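PDB 7L7W: probable disease resistance protein At5g66900 from Arabidopsis thaliana, which acts as a plant helper immune receptor, a calcium-permeable nonselective cation channel linked to cell death, of which this chain is the N-terminal RPW8-like domain. Local coordinates for residues 25-30 against 46-51; 35-40 against 87-92; 79-84 against 108-113. The protein carries 2 engineered substitutions. All blocks are in the same frame, centred on the assembly; numbering follows the deposited sequence. Where two conformers were deposited one is given.

How the contacts relate
The three contacts tie together the four main helices of the RPW8-like bundle. Contact 1 joins helix 20-32 to helix 38-60, and contact 3, later in the chain, joins helix 70-88 to helix 97-114. Their centres are about 10 Å apart, close enough for Met48 of the first to touch Met111 of the second. Contact 2 closes one end of the bundle, bringing the region at the start of helix 38-60 to the segment just after helix 70-88, with its centre about 14 Å from that of contact 1 and 15 Å from that of contact 3. Its segments alternate along the chain with those of both others, and it further ties the two antiparallel helix pairs together.

Contact 1. Residues 25-30 against 46-51; sequences KVVIDE and STMEIL
Val27 and Ile28 meet Met48 where the first two long helices of a four-helix bundle, 20-32 and 38-60, run antiparallel as a helical hairpin. The short helical segments 25-30 and 46-51 cross at -155° with their axes 10.1 Å apart, and the gap is filled by apolar side-chain packing, without a hydrogen bond across it. Met48 is the centre of the contact. Its CB leads toward the other helix, and the chain runs extended to the sulfur before chi3, -64°, turns the terminal methyl aside, toward Ile28. The side chains of Met48 and Val27 cross at about a right angle, and Val27 CG1 touches Met48 SD at 3.6 Å. That branch of Val27 stands anti to the backbone N (chi1 178°). Ile28 and Met48 instead slide past each other in opposite directions: Ile28 CG1 lies 3.7 Å from Met48 CB, while Met48 CE stays 4.1 Å from Ile28 CA. A long, flexible methionine suits this place because it can fit its sulfur and its methyl separately against two branched neighbours, the sulfur on a methyl of Val27 and the methyl beside CA and CG1 of Ile28. Leu24 and Ala31 on helix 20-32 and Met111 on helix 97-114 also press on Met48, so Met48 is buried among three helices of the bundle, while Val27 reaches on to Ala82 of helix 70-88. Toward the margin the packing gives way to charged groups. Glu49 lends its aliphatic part to the packing and sends its carboxylate to a salt bridge with Lys32, just after segment 25-30; Lys25 NZ, 5.4 Å from Glu49 OE2, adds opposite charge nearby without touching it. At this margin the delta methyl of Ile28, CD1, rests 4.1 Å from Glu49 CG.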
ATOM      1  N   LYS A  25       1.593  17.825 -23.092  1.00 64.80           N
ATOM      2  CA  LYS A  25       2.854  18.062 -22.410  1.00 67.94           C
ATOM      3  C   LYS A  25       2.627  18.341 -20.933  1.00 72.85           C
ATOM      4  O   LYS A  25       3.445  17.937 -20.087  1.00 71.60           O
ATOM      5  CB  LYS A  25       3.607  19.222 -23.068  1.00 73.07           C
ATOM      6  CG  LYS A  25       5.032  19.444 -22.532  1.00 81.54           C
ATOM      7  CD  LYS A  25       6.077  18.686 -23.350  1.00 86.67           C
ATOM      8  CE  LYS A  25       7.288  18.323 -22.504  1.00 83.04           C
ATOM      9  NZ  LYS A  25       8.101  17.293 -23.206  1.00 93.29           N
ATOM     10  N   VAL A  26       1.523  19.017 -20.600  1.00 63.83           N
ATOM     11  CA  VAL A  26       1.233  19.241 -19.184  1.00 64.88           C
ATOM     12  C   VAL A  26       1.069  17.907 -18.460  1.00 71.23           C
ATOM     13  O   VAL A  26       1.642  17.680 -17.383  1.00 68.73           O
ATOM     14  CB  VAL A  26      -0.017  20.116 -19.005  1.00 64.98           C
ATOM     15  CG1 VAL A  26      -0.455  20.076 -17.541  1.00 65.34           C
ATOM     16  CG2 VAL A  26       0.249  21.538 -19.449  1.00 62.61           C
ATOM     17  N   VAL A  27       0.284  17.005 -19.053  1.00 61.46           N
ATOM     18  CA  VAL A  27      -0.001  15.724 -18.419  1.00 66.26           C
ATOM     19  C   VAL A  27       1.277  14.895 -18.291  1.00 66.47           C
ATOM     20  O   VAL A  27       1.471  14.175 -17.299  1.00 58.13           O
ATOM     21  CB  VAL A  27      -1.111  14.993 -19.205  1.00 62.27           C
ATOM     22  CG1 VAL A  27      -1.421  13.616 -18.605  1.00 59.86           C
ATOM     23  CG2 VAL A  27      -2.385  15.841 -19.224  1.00 57.90           C
ATOM     24  N   ILE A  28       2.182  15.011 -19.272  1.00 64.08           N
ATOM     25  CA  ILE A  28       3.443  14.281 -19.183  1.00 61.93           C
ATOM     26  C   ILE A  28       4.284  14.824 -18.041  1.00 69.11           C
ATOM     27  O   ILE A  28       4.794  14.061 -17.202  1.00 62.59           O
ATOM     28  CB  ILE A  28       4.214  14.333 -20.511  1.00 60.35           C
ATOM     29  CG1 ILE A  28       3.432  13.629 -21.606  1.00 67.52           C
ATOM     30  CG2 ILE A  28       5.548  13.621 -20.370  1.00 58.84           C
ATOM     31  CD1 ILE A  28       4.062  13.826 -22.987  1.00 69.78           C
ATOM     32  N   ASP A  29       4.432  16.148 -17.966  0.75 68.04           N
ATOM     33  CA  ASP A  29       5.285  16.726 -16.936  0.75 66.11           C
ATOM     34  C   ASP A  29       4.738  16.462 -15.545  0.75 65.74           C
ATOM     35  O   ASP A  29       5.513  16.361 -14.586  0.75 66.78           O
ATOM     36  CB  ASP A  29       5.451  18.225 -17.171  0.75 68.58           C
ATOM     37  CG  ASP A  29       6.056  18.537 -18.530  0.75 70.63           C
ATOM     38  OD1 ASP A  29       6.950  17.774 -18.976  0.75 66.60           O
ATOM     39  OD2 ASP A  29       5.616  19.531 -19.153  0.75 67.88           O
ATOM     40  N   GLU A  30       3.414  16.343 -15.412  1.00 65.38           N
ATOM     41  CA  GLU A  30       2.833  16.000 -14.119  1.00 63.29           C
ATOM     42  C   GLU A  30       3.006  14.521 -13.799  1.00 60.78           C
ATOM     43  O   GLU A  30       3.241  14.166 -12.642  1.00 57.35           O
ATOM     44  CB  GLU A  30       1.350  16.374 -14.055  1.00 64.89           C
ATOM     45  CG  GLU A  30       1.062  17.865 -13.987  1.00 71.19           C
ATOM     46  CD  GLU A  30       1.707  18.573 -12.806  1.00 84.16           C
ATOM     47  OE1 GLU A  30       2.036  17.919 -11.776  1.00 88.71           O
ATOM     48  OE2 GLU A  30       1.901  19.805 -12.923  1.00 90.74           O
ATOM     49  N   SER A  46       5.612   6.806 -21.262  1.00 63.80           N
ATOM     50  CA  SER A  46       6.162   6.273 -22.505  1.00 59.31           C
ATOM     51  C   SER A  46       5.107   6.292 -23.606  1.00 64.53           C
ATOM     52  O   SER A  46       5.375   6.729 -24.739  1.00 70.01           O
ATOM     53  CB  SER A  46       6.695   4.859 -22.307  1.00 60.45           C
ATOM     54  OG  SER A  46       5.734   3.915 -22.746  1.00 76.26           O
ATOM     55  N   THR A  47       3.890   5.825 -23.292  1.00 60.36           N
ATOM     56  CA  THR A  47       2.833   5.893 -24.292  1.00 64.08           C
ATOM     57  C   THR A  47       2.544   7.333 -24.705  1.00 63.16           C
ATOM     58  O   THR A  47       2.414   7.629 -25.898  1.00 62.25           O
ATOM     59  CB  THR A  47       1.568   5.221 -23.782  1.00 70.19           C
ATOM     60  OG1 THR A  47       1.711   3.804 -23.915  1.00 73.08           O
ATOM     61  CG2 THR A  47       0.361   5.680 -24.592  1.00 68.78           C
ATOM     62  N   MET A  48       2.479   8.244 -23.736  1.00 63.98           N
ATOM     63  CA  MET A  48       2.177   9.637 -24.048  1.00 67.34           C
ATOM     64  C   MET A  48       3.296  10.298 -24.852  1.00 65.52           C
ATOM     65  O   MET A  48       3.033  11.203 -25.649  1.00 67.60           O
ATOM     66  CB  MET A  48       1.914  10.419 -22.755  1.00 65.02           C
ATOM     67  CG  MET A  48       0.561  10.098 -22.096  1.00 66.67           C
ATOM     68  SD  MET A  48       0.120  11.148 -20.669  1.00 65.03           S
ATOM     69  CE  MET A  48       1.398  10.745 -19.465  1.00 67.70           C
ATOM     70  N   GLU A  49       4.539   9.860 -24.680  1.00 70.47           N
ATOM     71  CA  GLU A  49       5.623  10.430 -25.460  1.00 64.58           C
ATOM     72  C   GLU A  49       5.627   9.884 -26.878  1.00 63.37           C
ATOM     73  O   GLU A  49       6.064  10.585 -27.799  1.00 60.73           O
ATOM     74  CB  GLU A  49       6.955  10.193 -24.746  1.00 58.81           C
ATOM     75  CG  GLU A  49       7.148  11.184 -23.591  1.00 68.21           C
ATOM     76  CD  GLU A  49       8.442  11.000 -22.807  1.00 84.24           C
ATOM     77  OE1 GLU A  49       8.850   9.836 -22.543  1.00 85.83           O
ATOM     78  OE2 GLU A  49       9.037  12.039 -22.427  1.00 82.34           O
ATOM     79  N   ILE A  50       5.136   8.653 -27.067  1.00 58.21           N
ATOM     80  CA  ILE A  50       4.846   8.170 -28.421  1.00 59.66           C
ATOM     81  C   ILE A  50       3.759   9.025 -29.070  1.00 68.75           C
ATOM     82  O   ILE A  50       3.858   9.422 -30.237  1.00 65.78           O
ATOM     83  CB  ILE A  50       4.408   6.696 -28.391  1.00 63.12           C
ATOM     84  CG1 ILE A  50       5.540   5.776 -27.959  1.00 58.18           C
ATOM     85  CG2 ILE A  50       3.820   6.283 -29.744  1.00 51.77           C
ATOM     86  CD1 ILE A  50       5.023   4.381 -27.599  1.00 59.19           C
ATOM     87  N   LEU A  51       2.677   9.273 -28.331  1.00 68.72           N
ATOM     88  CA  LEU A  51       1.547  10.005 -28.890  1.00 66.91           C
ATOM     89  C   LEU A  51       1.856  11.486 -29.118  1.00 64.90           C
ATOM     90  O   LEU A  51       1.188  12.123 -29.937  1.00 59.76           O
ATOM     91  CB  LEU A  51       0.337   9.836 -27.968  1.00 61.14           C
ATOM     92  CG  LEU A  51      -0.867  10.770 -28.111  1.00 67.47           C
ATOM     93  CD1 LEU A  51      -1.773  10.300 -29.255  1.00 62.96           C
ATOM     94  CD2 LEU A  51      -1.640  10.872 -26.795  1.00 65.89           C
TER

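Contact 2. Residues 35-40 against 87-92; sequences KAFKPL and RKFPRV
The rings of Phe37 and Phe89 form an offset stack, their centroids 4.6 Å apart and their planes inclined by 25°. Over one face of the Phe37 ring comes the outer end of Phe89, with Phe89 CZ 3.5 Å from Phe37 CG; the opposite face carries Pro39 CD over its centre, and Leu40 CG lies at the edge, in plane. One face of the Phe89 ring receives a CH-pi contact from Leu40, whose CD1 sits 4.1 Å from the ring centroid and 22° off the normal, displaced toward the rim. In both phenylalanines CG points anti to the backbone N, which carries the two rings outward from their backbones to meet between the segments. Large flat side chains suit such a junction, since they span backbones whose nearest CA atoms, those of Leu40 and Phe89, are still 9.3 Å apart. Phe37 also occupies the N-cap position of helix 38-60, and Phe89 lies in a short 3-10 turn, so the stack joins the start of one helix to the segment that follows another. Phe34, edge-to-face with Phe89, and Tyr100 of helix 97-114 enlarge the aromatic cluster, and Tyr95 of the second subunit meets both phenylalanines. The contact thus closes the end of the bundle between helices 38-60, 70-88 and 97-114, beside a neighbouring subunit.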
ATOM      1  N   LYS A  35       7.945   9.296  -9.853  1.00 66.01           N
ATOM      2  CA  LYS A  35       8.932   8.321 -10.316  1.00 63.44           C
ATOM      3  C   LYS A  35       8.743   6.962  -9.656  1.00 63.50           C
ATOM      4  O   LYS A  35       8.851   5.924 -10.323  1.00 60.76           O
ATOM      5  CB  LYS A  35      10.353   8.849 -10.087  1.00 64.59           C
ATOM      6  CG  LYS A  35      10.507  10.325 -10.351  1.00 71.27           C
ATOM      7  CD  LYS A  35      11.690  10.934  -9.639  1.00 69.50           C
ATOM      8  CE  LYS A  35      12.348  11.921 -10.586  1.00 83.10           C
ATOM      9  NZ  LYS A  35      13.783  12.170 -10.264  1.00101.44           N
ATOM     10  N   ALA A  36       8.411   6.943  -8.358  1.00 62.07           N
ATOM     11  CA  ALA A  36       8.293   5.672  -7.643  1.00 55.20           C
ATOM     12  C   ALA A  36       7.193   4.785  -8.209  1.00 57.39           C
ATOM     13  O   ALA A  36       7.316   3.556  -8.162  1.00 56.73           O
ATOM     14  CB  ALA A  36       8.052   5.911  -6.157  1.00 55.31           C
ATOM     15  N   PHE A  37       6.128   5.380  -8.775  1.00 59.08           N
ATOM     16  CA  PHE A  37       4.944   4.643  -9.237  1.00 57.88           C
ATOM     17  C   PHE A  37       5.056   4.447 -10.744  1.00 60.17           C
ATOM     18  O   PHE A  37       4.820   5.373 -11.526  1.00 61.67           O
ATOM     19  CB  PHE A  37       3.658   5.376  -8.854  1.00 50.08           C
ATOM     20  CG  PHE A  37       2.398   4.586  -9.128  1.00 63.00           C
ATOM     21  CD1 PHE A  37       2.137   3.404  -8.441  1.00 49.58           C
ATOM     22  CD2 PHE A  37       1.471   5.022 -10.089  1.00 59.75           C
ATOM     23  CE1 PHE A  37       0.978   2.675  -8.704  1.00 58.60           C
ATOM     24  CE2 PHE A  37       0.316   4.298 -10.348  1.00 50.58           C
ATOM     25  CZ  PHE A  37       0.068   3.124  -9.660  1.00 55.34           C
ATOM     26  N   LYS A  38       5.407   3.232 -11.154  1.00 60.29           N
ATOM     27  CA  LYS A  38       5.833   3.008 -12.532  1.00 60.35           C
ATOM     28  C   LYS A  38       4.705   3.031 -13.559  1.00 65.45           C
ATOM     29  O   LYS A  38       4.941   3.506 -14.679  1.00 63.57           O
ATOM     30  CB  LYS A  38       6.599   1.690 -12.642  1.00 63.90           C
ATOM     31  CG  LYS A  38       7.907   1.680 -11.842  1.00 66.60           C
ATOM     32  CD  LYS A  38       8.624   3.013 -11.916  1.00 61.30           C
ATOM     33  CE  LYS A  38      10.031   2.909 -11.356  1.00 60.36           C
ATOM     34  NZ  LYS A  38      10.858   4.112 -11.720  1.00 78.16           N
ATOM     35  N   PRO A  39       3.492   2.522 -13.263  1.00 64.76           N
ATOM     36  CA  PRO A  39       2.398   2.659 -14.249  1.00 54.25           C
ATOM     37  C   PRO A  39       2.196   4.085 -14.717  1.00 56.64           C
ATOM     38  O   PRO A  39       1.795   4.308 -15.867  1.00 57.51           O
ATOM     39  CB  PRO A  39       1.167   2.143 -13.488  1.00 60.04           C
ATOM     40  CG  PRO A  39       1.728   1.145 -12.519  1.00 58.75           C
ATOM     41  CD  PRO A  39       3.074   1.707 -12.102  1.00 56.04           C
ATOM     42  N   LEU A  40       2.483   5.067 -13.868  1.00 56.42           N
ATOM     43  CA  LEU A  40       2.428   6.453 -14.307  1.00 56.01           C
ATOM     44  C   LEU A  40       3.727   6.868 -14.999  1.00 63.55           C
ATOM     45  O   LEU A  40       3.729   7.169 -16.197  1.00 63.32           O
ATOM     46  CB  LEU A  40       2.130   7.368 -13.116  1.00 51.14           C
ATOM     47  CG  LEU A  40       0.645   7.608 -12.821  1.00 60.92           C
ATOM     48  CD1 LEU A  40       0.482   8.629 -11.711  1.00 58.56           C
ATOM     49  CD2 LEU A  40      -0.116   8.060 -14.079  1.00 59.94           C
ATOM     50  N   ARG A  87      -4.034  14.076 -11.805  1.00 57.81           N
ATOM     51  CA  ARG A  87      -4.209  15.063 -10.752  1.00 59.51           C
ATOM     52  C   ARG A  87      -4.800  14.449  -9.496  1.00 61.47           C
ATOM     53  O   ARG A  87      -4.608  15.010  -8.413  1.00 61.34           O
ATOM     54  CB  ARG A  87      -5.051  16.233 -11.250  1.00 56.96           C
ATOM     55  CG  ARG A  87      -4.542  16.751 -12.580  1.00 66.24           C
ATOM     56  CD  ARG A  87      -4.662  18.241 -12.716  1.00 71.08           C
ATOM     57  NE  ARG A  87      -3.427  18.926 -12.355  1.00 79.48           N
ATOM     58  CZ  ARG A  87      -2.680  19.622 -13.207  1.00 77.88           C
ATOM     59  NH1 ARG A  87      -1.571  20.220 -12.792  1.00 76.45           N
ATOM     60  NH2 ARG A  87      -3.041  19.723 -14.473  1.00 76.65           N
ATOM     61  N   LYS A  88      -5.481  13.298  -9.608  1.00 60.69           N
ATOM     62  CA  LYS A  88      -6.040  12.691  -8.404  1.00 57.84           C
ATOM     63  C   LYS A  88      -5.083  11.681  -7.760  1.00 59.35           C
ATOM     64  O   LYS A  88      -5.331  11.241  -6.635  1.00 51.28           O
ATOM     65  CB  LYS A  88      -7.359  11.984  -8.714  1.00 53.56           C
ATOM     66  CG  LYS A  88      -7.145  10.668  -9.447  1.00 64.98           C
ATOM     67  CD  LYS A  88      -8.303   9.649  -9.311  1.00 63.11           C
ATOM     68  CE  LYS A  88      -9.667  10.251  -9.568  1.00 66.03           C
ATOM     69  NZ  LYS A  88     -10.428   9.241 -10.353  1.00 74.32           N
ATOM     70  N   PHE A  89      -4.011  11.277  -8.447  1.00 63.19           N
ATOM     71  CA  PHE A  89      -3.124  10.250  -7.885  1.00 56.06           C
ATOM     72  C   PHE A  89      -2.676  10.485  -6.446  1.00 57.01           C
ATOM     73  O   PHE A  89      -2.704   9.515  -5.660  1.00 55.72           O
ATOM     74  CB  PHE A  89      -1.871  10.059  -8.748  1.00 56.59           C
ATOM     75  CG  PHE A  89      -0.967   8.979  -8.243  1.00 54.75           C
ATOM     76  CD1 PHE A  89      -1.426   7.670  -8.144  1.00 53.03           C
ATOM     77  CD2 PHE A  89       0.322   9.272  -7.832  1.00 54.91           C
ATOM     78  CE1 PHE A  89      -0.603   6.661  -7.670  1.00 54.78           C
ATOM     79  CE2 PHE A  89       1.155   8.262  -7.346  1.00 54.81           C
ATOM     80  CZ  PHE A  89       0.685   6.956  -7.264  1.00 52.23           C
ATOM     81  N   PRO A  90      -2.241  11.677  -6.031  1.00 56.62           N
ATOM     82  CA  PRO A  90      -1.801  11.854  -4.637  1.00 47.81           C
ATOM     83  C   PRO A  90      -2.846  11.479  -3.591  1.00 57.70           C
ATOM     84  O   PRO A  90      -2.484  11.225  -2.433  1.00 59.48           O
ATOM     85  CB  PRO A  90      -1.462  13.345  -4.568  1.00 43.25           C
ATOM     86  CG  PRO A  90      -1.018  13.663  -5.955  1.00 48.06           C
ATOM     87  CD  PRO A  90      -1.938  12.870  -6.845  1.00 54.49           C
ATOM     88  N   ARG A  91      -4.125  11.428  -3.942  1.00 49.82           N
ATOM     89  CA  ARG A  91      -5.132  11.006  -2.981  1.00 47.70           C
ATOM     90  C   ARG A  91      -5.659   9.603  -3.252  1.00 48.26           C
ATOM     91  O   ARG A  91      -6.636   9.193  -2.628  1.00 60.28           O
ATOM     92  CB  ARG A  91      -6.266  12.026  -2.926  1.00 50.22           C
ATOM     93  CG  ARG A  91      -5.760  13.430  -2.582  1.00 63.19           C
ATOM     94  CD  ARG A  91      -6.827  14.491  -2.774  1.00 76.50           C
ATOM     95  NE  ARG A  91      -8.028  13.945  -3.411  1.00 94.65           N
ATOM     96  CZ  ARG A  91      -8.442  14.201  -4.658  1.00100.19           C
ATOM     97  NH1 ARG A  91      -7.759  15.017  -5.468  1.00 82.33           N
ATOM     98  NH2 ARG A  91      -9.564  13.629  -5.097  1.00 97.89           N
ATOM     99  N   VAL A  92      -5.015   8.834  -4.126  1.00 48.54           N
ATOM    100  CA  VAL A  92      -5.356   7.418  -4.246  1.00 47.60           C
ATOM    101  C   VAL A  92      -4.878   6.699  -2.980  1.00 53.10           C
ATOM    102  O   VAL A  92      -3.679   6.674  -2.680  1.00 55.06           O
ATOM    103  CB  VAL A  92      -4.739   6.806  -5.504  1.00 41.67           C
ATOM    104  CG1 VAL A  92      -5.122   5.359  -5.626  1.00 51.10           C
ATOM    105  CG2 VAL A  92      -5.210   7.554  -6.709  1.00 49.83           C
TER

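Contact 3. Residues 79-84 against 108-113; sequences IERADV and NKDMLK. With NI (nickel (II) ion), chain B.
Arg81 and Asp110 both carry CG anti to their carbonyl carbon, and a bend in the arginine at chi3 (51°) turns its guanidinium toward the aspartate. The two side chains cross at about a right angle, and the guanidinium grips a single oxygen end-on: Arg81 NH2 lies 3.0 Å and Arg81 NH1 3.1 Å from Asp110 OD2. That oxygen sits in the guanidinium plane, but the carboxylate is turned 68° from it, so NH1 donates to the anti lone pair of Asp110 OD2, while NH2 comes from above the carboxylate plane. The same oxygen has a second cationic partner in Arg106, which would further stabilise its negative charge. Arginine suits the edge of the contact because its long arm spans antiparallel helices whose local axes are 10.5 Å apart.

Inside this salt bridge the packing is apolar. Met111 is extended beyond CG and delivers its terminal methyl between small and branched neighbours, with Met111 CE 3.7 Å from Ala82 CB and 4.3 Å from Ile79 CG1. Alanine leaves room for the methionine tip. Away from helix 97-114, Glu80 and Asp83, one helical turn apart, bind a nickel ion, Glu80 with both oxygens, OE1 at 2.2 Å and the more distant OE2 at 2.6 Å, and Asp83 through OD2 at 2.1 Å.

Helix 20-32 packs on Ile79 and Ala82 through Leu23 and Val27, and helix 38-60 packs on Met111 through Thr47 and Leu51. The Met111 side of the pairing thus faces the interior of the bundle, and the salt bridge lies at its margin.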
ATOM      1  N   ILE A  79      -7.047  12.315 -23.501  1.00 65.32           N
ATOM      2  CA  ILE A  79      -6.030  13.121 -22.831  1.00 62.79           C
ATOM      3  C   ILE A  79      -6.594  13.725 -21.549  1.00 65.16           C
ATOM      4  O   ILE A  79      -5.879  13.866 -20.548  1.00 60.47           O
ATOM      5  CB  ILE A  79      -5.496  14.198 -23.790  1.00 59.23           C
ATOM      6  CG1 ILE A  79      -4.778  13.544 -24.968  1.00 63.05           C
ATOM      7  CG2 ILE A  79      -4.536  15.122 -23.085  1.00 55.27           C
ATOM      8  CD1 ILE A  79      -4.442  14.514 -26.126  1.00 65.45           C
ATOM      9  N   GLU A  80      -7.898  14.036 -21.527  1.00 68.16           N
ATOM     10  CA  GLU A  80      -8.483  14.596 -20.311  1.00 62.19           C
ATOM     11  C   GLU A  80      -8.689  13.538 -19.233  1.00 61.80           C
ATOM     12  O   GLU A  80      -8.600  13.854 -18.038  1.00 63.34           O
ATOM     13  CB  GLU A  80      -9.789  15.306 -20.627  1.00 56.20           C
ATOM     14  CG  GLU A  80      -9.575  16.779 -20.918  1.00 62.76           C
ATOM     15  CD  GLU A  80      -8.973  17.537 -19.741  1.00 74.04           C
ATOM     16  OE1 GLU A  80      -7.723  17.564 -19.630  1.00 74.64           O
ATOM     17  OE2 GLU A  80      -9.747  18.119 -18.942  1.00 71.69           O
ATOM     18  N   ARG A  81      -8.945  12.283 -19.614  1.00 59.40           N
ATOM     19  CA  ARG A  81      -8.938  11.227 -18.602  1.00 51.32           C
ATOM     20  C   ARG A  81      -7.544  11.051 -18.000  1.00 65.66           C
ATOM     21  O   ARG A  81      -7.402  10.902 -16.778  1.00 60.12           O
ATOM     22  CB  ARG A  81      -9.441   9.922 -19.202  1.00 56.38           C
ATOM     23  CG  ARG A  81     -10.948   9.963 -19.484  1.00 65.06           C
ATOM     24  CD  ARG A  81     -11.332   9.019 -20.598  1.00 62.37           C
ATOM     25  NE  ARG A  81     -10.801   7.684 -20.347  1.00 66.94           N
ATOM     26  CZ  ARG A  81     -10.544   6.787 -21.298  1.00 78.85           C
ATOM     27  NH1 ARG A  81     -10.763   7.089 -22.583  1.00 68.96           N
ATOM     28  NH2 ARG A  81     -10.058   5.592 -20.961  1.00 77.13           N
ATOM     29  N   ALA A  82      -6.496  11.089 -18.836  1.00 65.60           N
ATOM     30  CA  ALA A  82      -5.151  11.045 -18.267  1.00 59.38           C
ATOM     31  C   ALA A  82      -4.928  12.217 -17.317  1.00 59.04           C
ATOM     32  O   ALA A  82      -4.365  12.044 -16.230  1.00 60.13           O
ATOM     33  CB  ALA A  82      -4.087  11.029 -19.364  1.00 64.14           C
ATOM     34  N   ASP A  83      -5.385  13.411 -17.698  1.00 58.83           N
ATOM     35  CA  ASP A  83      -5.182  14.590 -16.860  1.00 56.41           C
ATOM     36  C   ASP A  83      -5.856  14.415 -15.503  1.00 62.74           C
ATOM     37  O   ASP A  83      -5.230  14.607 -14.451  1.00 63.50           O
ATOM     38  CB  ASP A  83      -5.714  15.829 -17.590  1.00 65.13           C
ATOM     39  CG  ASP A  83      -5.226  17.143 -16.986  1.00 63.46           C
ATOM     40  OD1 ASP A  83      -4.487  17.115 -15.991  1.00 65.25           O
ATOM     41  OD2 ASP A  83      -5.575  18.220 -17.525  1.00 76.01           O
ATOM     42  N   VAL A  84      -7.130  14.026 -15.510  1.00 56.91           N
ATOM     43  CA  VAL A  84      -7.874  13.866 -14.265  1.00 56.95           C
ATOM     44  C   VAL A  84      -7.230  12.804 -13.382  1.00 59.61           C
ATOM     45  O   VAL A  84      -7.078  12.992 -12.160  1.00 59.65           O
ATOM     46  CB  VAL A  84      -9.339  13.528 -14.582  1.00 55.79           C
ATOM     47  CG1 VAL A  84     -10.023  12.940 -13.378  1.00 42.41           C
ATOM     48  CG2 VAL A  84     -10.064  14.776 -15.065  1.00 58.52           C
ATOM     49  N   ASN A 108      -3.923   4.123 -21.095  1.00 65.11           N
ATOM     50  CA  ASN A 108      -2.768   3.734 -21.891  1.00 62.80           C
ATOM     51  C   ASN A 108      -3.212   3.044 -23.175  1.00 65.09           C
ATOM     52  O   ASN A 108      -2.859   3.482 -24.281  1.00 66.92           O
ATOM     53  CB  ASN A 108      -1.878   2.817 -21.046  1.00 68.78           C
ATOM     54  CG  ASN A 108      -0.529   2.576 -21.654  1.00 67.33           C
ATOM     55  OD1 ASN A 108       0.442   3.242 -21.296  1.00 74.03           O
ATOM     56  ND2 ASN A 108      -0.441   1.596 -22.550  1.00 68.29           N
ATOM     57  N   LYS A 109      -4.058   2.007 -23.052  1.00 62.89           N
ATOM     58  CA  LYS A 109      -4.402   1.251 -24.251  1.00 70.48           C
ATOM     59  C   LYS A 109      -5.078   2.167 -25.262  1.00 73.05           C
ATOM     60  O   LYS A 109      -4.704   2.180 -26.443  1.00 72.25           O
ATOM     61  CB  LYS A 109      -5.281   0.036 -23.920  1.00 62.58           C
ATOM     62  CG  LYS A 109      -5.758  -0.750 -25.175  1.00 85.17           C
ATOM     63  CD  LYS A 109      -4.668  -0.726 -26.298  1.00 96.19           C
ATOM     64  CE  LYS A 109      -5.077  -1.320 -27.647  1.00 92.46           C
ATOM     65  NZ  LYS A 109      -4.141  -0.808 -28.696  1.00 88.00           N
ATOM     66  N   ASP A 110      -5.993   3.018 -24.789  1.00 72.19           N
ATOM     67  CA  ASP A 110      -6.722   3.887 -25.701  1.00 71.60           C
ATOM     68  C   ASP A 110      -5.751   4.778 -26.464  1.00 78.13           C
ATOM     69  O   ASP A 110      -5.793   4.846 -27.705  1.00 74.12           O
ATOM     70  CB  ASP A 110      -7.754   4.701 -24.918  1.00 68.77           C
ATOM     71  CG  ASP A 110      -8.886   3.831 -24.361  1.00 79.79           C
ATOM     72  OD1 ASP A 110      -8.875   2.604 -24.617  1.00 80.75           O
ATOM     73  OD2 ASP A 110      -9.777   4.360 -23.654  1.00 78.60           O
ATOM     74  N   MET A 111      -4.794   5.379 -25.741  1.00 70.37           N
ATOM     75  CA  MET A 111      -3.849   6.273 -26.395  1.00 69.58           C
ATOM     76  C   MET A 111      -3.105   5.530 -27.488  1.00 71.36           C
ATOM     77  O   MET A 111      -3.013   6.008 -28.628  1.00 71.08           O
ATOM     78  CB  MET A 111      -2.881   6.864 -25.373  1.00 60.61           C
ATOM     79  CG  MET A 111      -3.435   8.073 -24.649  1.00 58.72           C
ATOM     80  SD  MET A 111      -2.385   8.646 -23.303  1.00 73.89           S
ATOM     81  CE  MET A 111      -3.227  10.164 -22.845  1.00 60.56           C
ATOM     82  N   LEU A 112      -2.668   4.305 -27.187  1.00 69.08           N
ATOM     83  CA  LEU A 112      -1.921   3.549 -28.177  1.00 72.52           C
ATOM     84  C   LEU A 112      -2.764   3.298 -29.420  1.00 73.00           C
ATOM     85  O   LEU A 112      -2.290   3.504 -30.545  1.00 76.59           O
ATOM     86  CB  LEU A 112      -1.422   2.237 -27.579  1.00 68.80           C
ATOM     87  CG  LEU A 112      -0.227   2.434 -26.642  1.00 73.22           C
ATOM     88  CD1 LEU A 112       0.359   1.101 -26.234  1.00 69.67           C
ATOM     89  CD2 LEU A 112       0.839   3.326 -27.262  1.00 70.32           C
ATOM     90  N   LYS A 113      -4.031   2.902 -29.244  1.00 66.25           N
ATOM     91  CA  LYS A 113      -4.834   2.645 -30.436  1.00 78.10           C
ATOM     92  C   LYS A 113      -5.017   3.919 -31.246  1.00 72.34           C
ATOM     93  O   LYS A 113      -4.981   3.885 -32.482  1.00 70.66           O
ATOM     94  CB  LYS A 113      -6.194   2.042 -30.079  1.00 76.01           C
ATOM     95  CG  LYS A 113      -6.948   1.569 -31.329  1.00 86.88           C
ATOM     96  CD  LYS A 113      -8.464   1.723 -31.204  1.00 92.55           C
ATOM     97  CE  LYS A 113      -8.877   3.189 -31.039  1.00 95.43           C
ATOM     98  NZ  LYS A 113      -9.429   3.799 -32.290  1.00 93.20           N
TER
HETATM   99 NI    NI B 201      -7.585  18.667 -17.684  1.00 69.46          NI